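Long-range contacts in putative fimbrial subunit (Corynebacterium diphtheriae, PDB 4HSQ), which probably builds the shaft of an adhesive surface pilus as the major pilin SpaD, of which this chain holds domains D2 and D3: residues K49-K55 / F105-E111; F41-L47 / N81-L87. All blocks are in the same frame, centred on the assembly; numbering follows the deposited sequence.

Interaction 1: residues K49-K55 / F105-E111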
ATOM      1  N   LYS A  49      -3.919  -5.972 -10.110  1.00 16.59           N
ATOM      2  CA  LYS A  49      -3.543  -7.380  -9.965  1.00 16.41           C
ATOM      3  C   LYS A  49      -2.547  -7.639  -8.816  1.00 16.91           C
ATOM      4  O   LYS A  49      -2.486  -8.754  -8.318  1.00 16.45           O
ATOM      5  CB  LYS A  49      -3.000  -7.937 -11.289  1.00 20.68           C
ATOM      6  CG  LYS A  49      -4.051  -8.013 -12.427  1.00 45.86           C
ATOM      7  CD  LYS A  49      -5.255  -8.954 -12.187  1.00 57.34           C
ATOM      8  CE  LYS A  49      -5.029 -10.369 -12.668  1.00 68.57           C
ATOM      9  NZ  LYS A  49      -6.207 -11.238 -12.400  1.00 75.04           N
ATOM     10  N   ARG A  50      -1.843  -6.606  -8.339  1.00 12.60           N
ATOM     11  CA  ARG A  50      -0.912  -6.737  -7.217  1.00 12.79           C
ATOM     12  C   ARG A  50      -1.663  -6.710  -5.876  1.00 16.41           C
ATOM     13  O   ARG A  50      -1.059  -6.901  -4.830  1.00 15.05           O
ATOM     14  CB  ARG A  50       0.146  -5.609  -7.278  1.00 11.43           C
ATOM     15  CG  ARG A  50       1.062  -5.776  -8.504  1.00 14.56           C
ATOM     16  CD  ARG A  50       1.893  -4.520  -8.727  1.00 16.51           C
ATOM     17  NE  ARG A  50       1.042  -3.414  -9.196  1.00 17.57           N
ATOM     18  CZ  ARG A  50       1.491  -2.210  -9.521  1.00 15.09           C
ATOM     19  NH1 ARG A  50       2.777  -1.924  -9.401  1.00 11.29           N
ATOM     20  NH2 ARG A  50       0.646  -1.262  -9.915  1.00 12.84           N
ATOM     21  N   LEU A  51      -2.981  -6.468  -5.896  1.00 13.29           N
ATOM     22  CA  LEU A  51      -3.721  -6.448  -4.630  1.00 12.08           C
ATOM     23  C   LEU A  51      -4.398  -7.743  -4.378  1.00 15.75           C
ATOM     24  O   LEU A  51      -4.886  -8.357  -5.313  1.00 15.09           O
ATOM     25  CB  LEU A  51      -4.786  -5.357  -4.637  1.00 11.74           C
ATOM     26  CG  LEU A  51      -4.297  -3.900  -4.759  1.00 14.11           C
ATOM     27  CD1 LEU A  51      -5.489  -2.957  -4.869  1.00 13.12           C
ATOM     28  CD2 LEU A  51      -3.348  -3.534  -3.588  1.00 11.81           C
ATOM     29  N   ASP A  52      -4.453  -8.144  -3.089  1.00 13.85           N
ATOM     30  CA  ASP A  52      -5.240  -9.265  -2.589  1.00 13.79           C
ATOM     31  C   ASP A  52      -6.344  -8.676  -1.781  1.00 16.76           C
ATOM     32  O   ASP A  52      -6.073  -8.100  -0.704  1.00 14.82           O
ATOM     33  CB  ASP A  52      -4.413 -10.207  -1.690  1.00 16.48           C
ATOM     34  CG  ASP A  52      -3.463 -11.125  -2.418  1.00 34.02           C
ATOM     35  OD1 ASP A  52      -3.777 -11.522  -3.569  1.00 33.52           O
ATOM     36  OD2 ASP A  52      -2.445 -11.516  -1.812  1.00 43.01           O
ATOM     37  N   PHE A  53      -7.583  -8.801  -2.260  1.00 13.62           N
ATOM     38  CA  PHE A  53      -8.738  -8.333  -1.503  1.00 13.69           C
ATOM     39  C   PHE A  53      -8.824  -9.132  -0.190  1.00 15.92           C
ATOM     40  O   PHE A  53      -8.643 -10.349  -0.220  1.00 15.17           O
ATOM     41  CB  PHE A  53     -10.023  -8.538  -2.353  1.00 14.69           C
ATOM     42  CG  PHE A  53     -11.298  -8.360  -1.581  1.00 15.27           C
ATOM     43  CD1 PHE A  53     -11.743  -7.090  -1.223  1.00 16.95           C
ATOM     44  CD2 PHE A  53     -12.057  -9.461  -1.196  1.00 17.26           C
ATOM     45  CE1 PHE A  53     -12.919  -6.924  -0.480  1.00 16.65           C
ATOM     46  CE2 PHE A  53     -13.249  -9.294  -0.481  1.00 18.80           C
ATOM     47  CZ  PHE A  53     -13.673  -8.024  -0.128  1.00 16.47           C
ATOM     48  N   GLN A  54      -9.078  -8.471   0.938  1.00 11.61           N
ATOM     49  CA  GLN A  54      -9.204  -9.110   2.253  1.00 11.87           C
ATOM     50  C   GLN A  54     -10.674  -9.274   2.631  1.00 16.28           C
ATOM     51  O   GLN A  54     -11.163 -10.402   2.758  1.00 13.71           O
ATOM     52  CB  GLN A  54      -8.482  -8.294   3.350  1.00 12.04           C
ATOM     53  CG  GLN A  54      -6.991  -8.027   3.063  1.00 13.34           C
ATOM     54  CD  GLN A  54      -6.206  -9.296   2.878  1.00 19.37           C
ATOM     55  OE1 GLN A  54      -5.708  -9.622   1.791  1.00 20.81           O
ATOM     56  NE2 GLN A  54      -6.091 -10.037   3.920  1.00 10.82           N
ATOM     57  N   LYS A  55     -11.381  -8.138   2.805  1.00 14.43           N
ATOM     58  CA  LYS A  55     -12.775  -8.146   3.253  1.00 14.09           C
ATOM     59  C   LYS A  55     -13.382  -6.783   3.145  1.00 16.68           C
ATOM     60  O   LYS A  55     -12.670  -5.774   3.102  1.00 16.12           O
ATOM     61  CB  LYS A  55     -12.853  -8.602   4.752  1.00 15.98           C
ATOM     62  CG  LYS A  55     -12.106  -7.673   5.747  1.00 19.22           C
ATOM     63  CD  LYS A  55     -12.359  -8.023   7.217  1.00 20.73           C
ATOM     64  CE  LYS A  55     -11.554  -7.116   8.136  1.00 24.50           C
ATOM     65  NZ  LYS A  55     -10.128  -7.550   8.274  1.00 19.11           N
ATOM     66  N   PHE A 105     -13.366  -1.139   2.269  1.00 11.01           N
ATOM     67  CA  PHE A 105     -12.884  -2.511   2.178  1.00  9.86           C
ATOM     68  C   PHE A 105     -11.381  -2.513   2.328  1.00 14.51           C
ATOM     69  O   PHE A 105     -10.711  -1.496   2.103  1.00 13.50           O
ATOM     70  CB  PHE A 105     -13.341  -3.217   0.888  1.00 10.97           C
ATOM     71  CG  PHE A 105     -12.781  -2.633  -0.391  1.00 12.05           C
ATOM     72  CD1 PHE A 105     -11.645  -3.171  -0.979  1.00 13.23           C
ATOM     73  CD2 PHE A 105     -13.463  -1.620  -1.073  1.00 13.22           C
ATOM     74  CE1 PHE A 105     -11.128  -2.626  -2.160  1.00 14.84           C
ATOM     75  CE2 PHE A 105     -12.944  -1.075  -2.249  1.00 16.24           C
ATOM     76  CZ  PHE A 105     -11.788  -1.586  -2.789  1.00 13.35           C
ATOM     77  N   GLU A 106     -10.863  -3.675   2.676  1.00 11.85           N
ATOM     78  CA  GLU A 106      -9.472  -3.871   2.977  1.00 11.74           C
ATOM     79  C   GLU A 106      -8.766  -4.706   1.938  1.00 14.13           C
ATOM     80  O   GLU A 106      -9.313  -5.688   1.435  1.00 14.86           O
ATOM     81  CB  GLU A 106      -9.418  -4.529   4.349  1.00 12.85           C
ATOM     82  CG  GLU A 106      -8.043  -4.733   4.944  1.00 16.29           C
ATOM     83  CD  GLU A 106      -8.162  -5.582   6.193  1.00 36.35           C
ATOM     84  OE1 GLU A 106      -8.676  -5.071   7.212  1.00 40.12           O
ATOM     85  OE2 GLU A 106      -7.806  -6.776   6.133  1.00 35.04           O
ATOM     86  N   VAL A 107      -7.512  -4.312   1.639  1.00 11.27           N
ATOM     87  CA  VAL A 107      -6.622  -4.993   0.690  1.00 10.80           C
ATOM     88  C   VAL A 107      -5.227  -5.110   1.276  1.00 13.58           C
ATOM     89  O   VAL A 107      -4.889  -4.404   2.251  1.00 12.82           O
ATOM     90  CB  VAL A 107      -6.562  -4.226  -0.687  1.00 13.26           C
ATOM     91  CG1 VAL A 107      -7.912  -4.241  -1.414  1.00 13.22           C
ATOM     92  CG2 VAL A 107      -6.033  -2.793  -0.531  1.00 11.51           C
ATOM     93  N   LYS A 108      -4.385  -5.915   0.625  1.00  9.99           N
ATOM     94  CA  LYS A 108      -2.949  -6.005   0.886  1.00  9.78           C
ATOM     95  C   LYS A 108      -2.259  -5.950  -0.444  1.00 14.40           C
ATOM     96  O   LYS A 108      -2.664  -6.669  -1.358  1.00 13.30           O
ATOM     97  CB  LYS A 108      -2.515  -7.285   1.630  1.00 10.94           C
ATOM     98  CG  LYS A 108      -3.011  -7.333   3.087  1.00 15.55           C
ATOM     99  CD  LYS A 108      -2.621  -8.654   3.777  1.00 14.88           C
ATOM    100  CE  LYS A 108      -3.215  -8.685   5.180  1.00 18.49           C
ATOM    101  NZ  LYS A 108      -2.910  -9.962   5.898  1.00 17.54           N
ATOM    102  N   ARG A 109      -1.199  -5.152  -0.546  1.00 11.60           N
ATOM    103  CA  ARG A 109      -0.411  -5.116  -1.779  1.00 10.36           C
ATOM    104  C   ARG A 109       0.633  -6.222  -1.671  1.00 13.22           C
ATOM    105  O   ARG A 109       1.428  -6.209  -0.734  1.00 13.14           O
ATOM    106  CB  ARG A 109       0.221  -3.740  -1.987  1.00 11.82           C
ATOM    107  CG  ARG A 109       0.963  -3.647  -3.311  1.00 12.86           C
ATOM    108  CD  ARG A 109       1.534  -2.261  -3.431  1.00 13.38           C
ATOM    109  NE  ARG A 109       2.343  -2.089  -4.629  1.00 13.54           N
ATOM    110  CZ  ARG A 109       2.596  -0.900  -5.157  1.00 17.46           C
ATOM    111  NH1 ARG A 109       2.095   0.193  -4.605  1.00 10.51           N
ATOM    112  NH2 ARG A 109       3.331  -0.798  -6.260  1.00 12.73           N
ATOM    113  N   LYS A 110       0.623  -7.190  -2.610  1.00 11.43           N
ATOM    114  CA  LYS A 110       1.494  -8.371  -2.529  1.00 11.99           C
ATOM    115  C   LYS A 110       2.932  -8.084  -2.862  1.00 17.39           C
ATOM    116  O   LYS A 110       3.824  -8.838  -2.461  1.00 14.33           O
ATOM    117  CB  LYS A 110       1.041  -9.469  -3.536  1.00 15.85           C
ATOM    118  CG  LYS A 110      -0.365  -9.953  -3.420  1.00 34.58           C
ATOM    119  CD  LYS A 110      -0.615 -11.016  -4.494  1.00 33.92           C
ATOM    120  CE  LYS A 110      -1.349 -10.459  -5.682  1.00 46.40           C
ATOM    121  NZ  LYS A 110      -1.610 -11.504  -6.704  1.00 58.04           N
ATOM    122  N   GLU A 111       3.153  -7.076  -3.705  1.00 14.17           N
ATOM    123  CA  GLU A 111       4.488  -6.736  -4.180  1.00 13.33           C
ATOM    124  C   GLU A 111       4.511  -5.374  -4.798  1.00 15.35           C
ATOM    125  O   GLU A 111       3.460  -4.839  -5.148  1.00 14.98           O
ATOM    126  CB  GLU A 111       4.915  -7.759  -5.276  1.00 14.59           C
ATOM    127  CG  GLU A 111       4.018  -7.755  -6.502  1.00 17.60           C
ATOM    128  CD  GLU A 111       4.469  -8.646  -7.642  1.00 43.72           C
ATOM    129  OE1 GLU A 111       5.691  -8.900  -7.773  1.00 33.06           O
ATOM    130  OE2 GLU A 111       3.592  -9.043  -8.443  1.00 48.34           O
TER
HETATM  131  O   HOH W   1      -4.488 -10.701  -6.560  1.00 44.70           O

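Interaction 2: residues F41-L47 / N81-L87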
ATOM      1  N   PHE A  41     -28.545  -1.422  -6.685  1.00 18.22           N
ATOM      2  CA  PHE A  41     -27.420  -0.569  -6.322  1.00 16.03           C
ATOM      3  C   PHE A  41     -26.218  -1.455  -6.086  1.00 18.78           C
ATOM      4  O   PHE A  41     -26.316  -2.404  -5.312  1.00 19.24           O
ATOM      5  CB  PHE A  41     -27.712   0.269  -5.058  1.00 17.28           C
ATOM      6  CG  PHE A  41     -26.711   1.378  -4.837  1.00 18.22           C
ATOM      7  CD1 PHE A  41     -25.464   1.114  -4.282  1.00 21.33           C
ATOM      8  CD2 PHE A  41     -26.999   2.679  -5.220  1.00 20.38           C
ATOM      9  CE1 PHE A  41     -24.521   2.130  -4.120  1.00 21.58           C
ATOM     10  CE2 PHE A  41     -26.054   3.699  -5.059  1.00 22.66           C
ATOM     11  CZ  PHE A  41     -24.824   3.416  -4.506  1.00 21.32           C
ATOM     12  N   ARG A  42     -25.093  -1.160  -6.737  1.00 16.31           N
ATOM     13  CA  ARG A  42     -23.867  -1.917  -6.494  1.00 15.61           C
ATOM     14  C   ARG A  42     -22.618  -1.044  -6.672  1.00 19.09           C
ATOM     15  O   ARG A  42     -22.662  -0.000  -7.320  1.00 17.96           O
ATOM     16  CB  ARG A  42     -23.781  -3.180  -7.380  1.00 12.57           C
ATOM     17  CG  ARG A  42     -23.485  -2.927  -8.876  1.00 17.54           C
ATOM     18  CD  ARG A  42     -23.629  -4.218  -9.661  1.00 20.37           C
ATOM     19  NE  ARG A  42     -23.161  -4.071 -11.044  1.00 24.71           N
ATOM     20  CZ  ARG A  42     -23.949  -3.818 -12.085  1.00 34.32           C
ATOM     21  NH1 ARG A  42     -25.256  -3.653 -11.912  1.00 23.86           N
ATOM     22  NH2 ARG A  42     -23.437  -3.717 -13.303  1.00 25.64           N
ATOM     23  N   PHE A  43     -21.521  -1.469  -6.042  1.00 16.00           N
ATOM     24  CA  PHE A  43     -20.206  -0.879  -6.212  1.00 14.21           C
ATOM     25  C   PHE A  43     -19.393  -1.852  -6.978  1.00 17.64           C
ATOM     26  O   PHE A  43     -19.442  -3.040  -6.674  1.00 14.76           O
ATOM     27  CB  PHE A  43     -19.510  -0.612  -4.850  1.00 15.50           C
ATOM     28  CG  PHE A  43     -20.293   0.133  -3.807  1.00 16.06           C
ATOM     29  CD1 PHE A  43     -20.019   1.468  -3.533  1.00 17.85           C
ATOM     30  CD2 PHE A  43     -21.240  -0.526  -3.019  1.00 18.21           C
ATOM     31  CE1 PHE A  43     -20.705   2.150  -2.516  1.00 18.25           C
ATOM     32  CE2 PHE A  43     -21.918   0.154  -1.993  1.00 20.43           C
ATOM     33  CZ  PHE A  43     -21.631   1.482  -1.740  1.00 17.60           C
ATOM     34  N   GLU A  44     -18.573  -1.367  -7.920  1.00 15.84           N
ATOM     35  CA  GLU A  44     -17.662  -2.216  -8.673  1.00 16.01           C
ATOM     36  C   GLU A  44     -16.296  -1.610  -8.607  1.00 19.30           C
ATOM     37  O   GLU A  44     -16.182  -0.393  -8.646  1.00 19.44           O
ATOM     38  CB  GLU A  44     -18.121  -2.396 -10.131  1.00 17.72           C
ATOM     39  CG  GLU A  44     -19.274  -3.376 -10.219  1.00 24.08           C
ATOM     40  CD  GLU A  44     -19.624  -3.873 -11.604  1.00 36.40           C
ATOM     41  OE1 GLU A  44     -18.891  -3.543 -12.561  1.00 29.45           O
ATOM     42  OE2 GLU A  44     -20.643  -4.588 -11.730  1.00 29.93           O
ATOM     43  N   ASP A  45     -15.262  -2.440  -8.456  1.00 16.50           N
ATOM     44  CA  ASP A  45     -13.900  -1.929  -8.378  1.00 15.56           C
ATOM     45  C   ASP A  45     -12.928  -2.955  -8.923  1.00 19.02           C
ATOM     46  O   ASP A  45     -12.777  -4.049  -8.350  1.00 17.44           O
ATOM     47  CB  ASP A  45     -13.551  -1.553  -6.918  1.00 16.06           C
ATOM     48  CG  ASP A  45     -12.275  -0.732  -6.771  1.00 15.72           C
ATOM     49  OD1 ASP A  45     -11.298  -1.031  -7.477  1.00 17.36           O
ATOM     50  OD2 ASP A  45     -12.203   0.092  -5.830  1.00 17.05           O
ATOM     51  N   GLU A  46     -12.273  -2.595 -10.042  1.00 16.24           N
ATOM     52  CA  GLU A  46     -11.255  -3.417 -10.712  1.00 17.24           C
ATOM     53  C   GLU A  46      -9.974  -3.235  -9.967  1.00 19.79           C
ATOM     54  O   GLU A  46      -9.303  -2.202 -10.079  1.00 19.91           O
ATOM     55  CB  GLU A  46     -11.081  -3.010 -12.186  1.00 18.69           C
ATOM     56  CG  GLU A  46     -12.295  -3.308 -13.054  1.00 33.13           C
ATOM     57  CD  GLU A  46     -12.101  -2.877 -14.494  1.00 64.77           C
ATOM     58  OE1 GLU A  46     -11.286  -3.514 -15.201  1.00 71.05           O
ATOM     59  OE2 GLU A  46     -12.726  -1.871 -14.902  1.00 59.25           O
ATOM     60  N   LEU A  47      -9.669  -4.190  -9.127  1.00 15.56           N
ATOM     61  CA  LEU A  47      -8.482  -4.049  -8.315  1.00 14.26           C
ATOM     62  C   LEU A  47      -7.254  -4.381  -9.093  1.00 16.36           C
ATOM     63  O   LEU A  47      -7.230  -5.370  -9.836  1.00 14.60           O
ATOM     64  CB  LEU A  47      -8.569  -4.962  -7.086  1.00 13.19           C
ATOM     65  CG  LEU A  47      -9.750  -4.693  -6.150  1.00 17.44           C
ATOM     66  CD1 LEU A  47      -9.787  -5.741  -5.057  1.00 18.40           C
ATOM     67  CD2 LEU A  47      -9.670  -3.273  -5.550  1.00 17.22           C
ATOM     68  N   ASN A  81      -9.863 -10.156 -10.417  1.00 17.31           N
ATOM     69  CA  ASN A  81      -9.581  -9.192  -9.342  1.00 17.34           C
ATOM     70  C   ASN A  81     -10.585  -8.036  -9.327  1.00 18.33           C
ATOM     71  O   ASN A  81     -10.340  -7.012  -8.683  1.00 17.30           O
ATOM     72  CB  ASN A  81      -8.123  -8.667  -9.348  1.00 16.89           C
ATOM     73  CG  ASN A  81      -7.535  -8.819  -7.974  1.00 23.57           C
ATOM     74  OD1 ASN A  81      -7.965  -9.685  -7.204  1.00 19.16           O
ATOM     75  ND2 ASN A  81      -6.584  -7.971  -7.605  1.00 15.31           N
ATOM     76  N   LYS A  82     -11.737  -8.224  -9.964  1.00 15.24           N
ATOM     77  CA  LYS A  82     -12.773  -7.203  -9.876  1.00 15.22           C
ATOM     78  C   LYS A  82     -13.622  -7.492  -8.632  1.00 19.47           C
ATOM     79  O   LYS A  82     -14.104  -8.613  -8.457  1.00 21.14           O
ATOM     80  CB  LYS A  82     -13.646  -7.145 -11.151  1.00 17.43           C
ATOM     81  CG  LYS A  82     -14.627  -5.965 -11.121  1.00 27.80           C
ATOM     82  CD  LYS A  82     -15.359  -5.768 -12.436  1.00 45.71           C
ATOM     83  CE  LYS A  82     -16.710  -6.429 -12.472  1.00 58.26           C
ATOM     84  NZ  LYS A  82     -17.511  -5.941 -13.626  1.00 66.09           N
ATOM     85  N   LEU A  83     -13.776  -6.490  -7.759  1.00 14.65           N
ATOM     86  CA  LEU A  83     -14.634  -6.569  -6.575  1.00 13.36           C
ATOM     87  C   LEU A  83     -16.026  -6.041  -6.927  1.00 18.29           C
ATOM     88  O   LEU A  83     -16.143  -4.977  -7.534  1.00 18.07           O
ATOM     89  CB  LEU A  83     -14.054  -5.730  -5.402  1.00 12.97           C
ATOM     90  CG  LEU A  83     -14.940  -5.617  -4.137  1.00 16.54           C
ATOM     91  CD1 LEU A  83     -15.073  -6.972  -3.458  1.00 15.98           C
ATOM     92  CD2 LEU A  83     -14.353  -4.577  -3.146  1.00 19.92           C
ATOM     93  N   VAL A  84     -17.076  -6.775  -6.549  1.00 14.10           N
ATOM     94  CA  VAL A  84     -18.455  -6.319  -6.768  1.00 13.78           C
ATOM     95  C   VAL A  84     -19.199  -6.468  -5.445  1.00 17.34           C
ATOM     96  O   VAL A  84     -19.286  -7.576  -4.924  1.00 15.68           O
ATOM     97  CB  VAL A  84     -19.186  -7.082  -7.921  1.00 17.32           C
ATOM     98  CG1 VAL A  84     -20.577  -6.498  -8.152  1.00 16.42           C
ATOM     99  CG2 VAL A  84     -18.381  -7.046  -9.220  1.00 17.63           C
ATOM    100  N   VAL A  85     -19.724  -5.363  -4.917  1.00 14.77           N
ATOM    101  CA  VAL A  85     -20.517  -5.345  -3.680  1.00 13.69           C
ATOM    102  C   VAL A  85     -21.910  -4.932  -4.095  1.00 17.24           C
ATOM    103  O   VAL A  85     -22.091  -3.801  -4.532  1.00 15.55           O
ATOM    104  CB  VAL A  85     -19.912  -4.417  -2.591  1.00 16.21           C
ATOM    105  CG1 VAL A  85     -20.786  -4.433  -1.339  1.00 15.68           C
ATOM    106  CG2 VAL A  85     -18.474  -4.832  -2.270  1.00 15.10           C
ATOM    107  N   THR A  86     -22.870  -5.864  -4.032  1.00 14.80           N
ATOM    108  CA  THR A  86     -24.239  -5.652  -4.530  1.00 14.22           C
ATOM    109  C   THR A  86     -25.226  -5.619  -3.398  1.00 18.30           C
ATOM    110  O   THR A  86     -25.264  -6.557  -2.615  1.00 18.50           O
ATOM    111  CB  THR A  86     -24.599  -6.781  -5.503  1.00 17.65           C
ATOM    112  OG1 THR A  86     -23.578  -6.911  -6.491  1.00 16.37           O
ATOM    113  CG2 THR A  86     -25.951  -6.567  -6.191  1.00 18.90           C
ATOM    114  N   LEU A  87     -26.066  -4.587  -3.331  1.00 15.25           N
ATOM    115  CA  LEU A  87     -27.081  -4.572  -2.282  1.00 15.58           C
ATOM    116  C   LEU A  87     -28.114  -5.621  -2.601  1.00 20.26           C
ATOM    117  O   LEU A  87     -28.459  -5.822  -3.776  1.00 18.44           O
ATOM    118  CB  LEU A  87     -27.752  -3.200  -2.092  1.00 15.58           C
ATOM    119  CG  LEU A  87     -26.847  -1.997  -1.817  1.00 20.06           C
ATOM    120  CD1 LEU A  87     -27.690  -0.824  -1.374  1.00 20.24           C
ATOM    121  CD2 LEU A  87     -25.792  -2.302  -0.740  1.00 21.11           C
TER
HETATM  122  O   HOH W   2     -28.779  -4.369  -6.155  1.00 19.87           O

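Interaction 1: residues K49-K55 / F105-E111
Strands 51-55 and 105-109 pair antiparallel, their axes 4.5 Å apart at closest and 147° between directions, and the backbone ladder accounts for most polar groups between them. Lys110 N donates to Arg50 O at 2.8 Å, almost linearly (177°). In the hydrogen-bonded pair Asp52-Lys108, Asp52 N to Lys108 O is 2.9 Å and Lys108 N to Asp52 O 3.1 Å. Glu106 O takes bonds from Gln54 N (2.8 Å) and, weakly, Lys55 N (3.5 Å), while Glu106 N donates to Lys55 O (2.8 Å). Two residues thus face one, a classic beta bulge. Beside it, Lys55 NZ and Glu106 OE1 make a 3.1 Å salt bridge.

Lys110 NZ donates weakly to Lys49 O (3.3 Å) and to a water at 3.0 Å, which lies 2.7 Å from Leu51 O and 3.2 Å from Asp52 OD1. Separately, Asp52 OD1 forms a long salt bridge with Lys110 NZ (3.8 Å). Leu51 O also accepts from Asn81 ND2. Arg50 NH1 and Arg109 NH2, like-charged donors 3.4 Å apart, share Val112 O; Arg50 also reaches Asp48 and Glu117 O, and Arg109 Thr116 O. Arg109 NE bonds to Glu111 O at 3.0 Å.

Inward, Leu51 CD2 meets Val107 CG2 at 4.1 Å and Phe53 CD1 meets Phe105 CD1 at 3.9 Å. This face packs on Leu83 of strand 82-87 and Leu118 of strand 117-127, as in a beta sandwich. Strand 20-28 bonds to the other edge of 100-109, the middle strand of a five-stranded antiparallel sheet; 51-61 has only short strand 64-65 beyond it.

Interaction 2: residues F41-L47 / N81-L87
Phe43 turns its ring edge to its cross-strand partner Val85: Val85 O lies near the ring plane, and Phe43 CD2 is 4.1 Å from Val85 CB. The two form a hydrogen-bonded antiparallel pair: Phe43 N donates to Val85 O at 2.8 Å and Val85 N to Phe43 O at 2.9 Å. Asp45 and Leu83 repeat the pattern, Asp45 N to Leu83 O being 2.8 Å and Leu83 N to Asp45 O 2.7 Å. Leu87 N to Phe41 O (3.0 Å) and Leu47 N to Asn81 O (2.9 Å) extend the ladder, and a water accepts from Phe41 N at 3.0 Å and donates to Leu87 O at 2.8 Å. The two strands run almost exactly antiparallel, 171° between their directions.

The two faces differ in chemistry. Phe43, Asp45, Leu83 and Val85 are buried, and Asp45 OD2 is satisfied by Lys8. On the opposite face, Glu44 joins a charged network: its OE1 receives Lys82 NZ at 3.0 Å across the strands, and its OE2 receives Arg42 NE at 2.7 Å within its own strand. Glu44 CG also rests on Val84 CG2 at 3.9 Å.

In this beta sandwich, strand 41-46 sits between strands 82-87 and 117-127, bonding to the latter through Arg42 and Glu44. Strand 71-73 flanks the far edge of 82-87, and strand 100-109 meets the buried face through Met101, Leu103 and Phe105.

Both interactions lie in the Sgo0707 N2 family region, away from the calcium site, in two sheets whose largely apolar faces meet, a beta sandwich consistent with CnaA/CnaB-type pilin domains. Phe53 CE1 lies 3.7 Å from Leu83 CD1, and Phe105 CD2 3.7 Å from Leu83 CD2. Arg109 and Asp45 are buried on these faces and hydrogen-bonded there. The segments alternate along the chain, centres 14 Å apart. Asn81 ND2, which also bonds to Asp48 O, probably donates to Leu51 O at 2.9 Å. Eight of fourteen residues are buried in interaction 2 against four in interaction 1, which has a bulge and several lysines. Each carries charge outward, but interaction 2 gathers it into a network centred on Glu44.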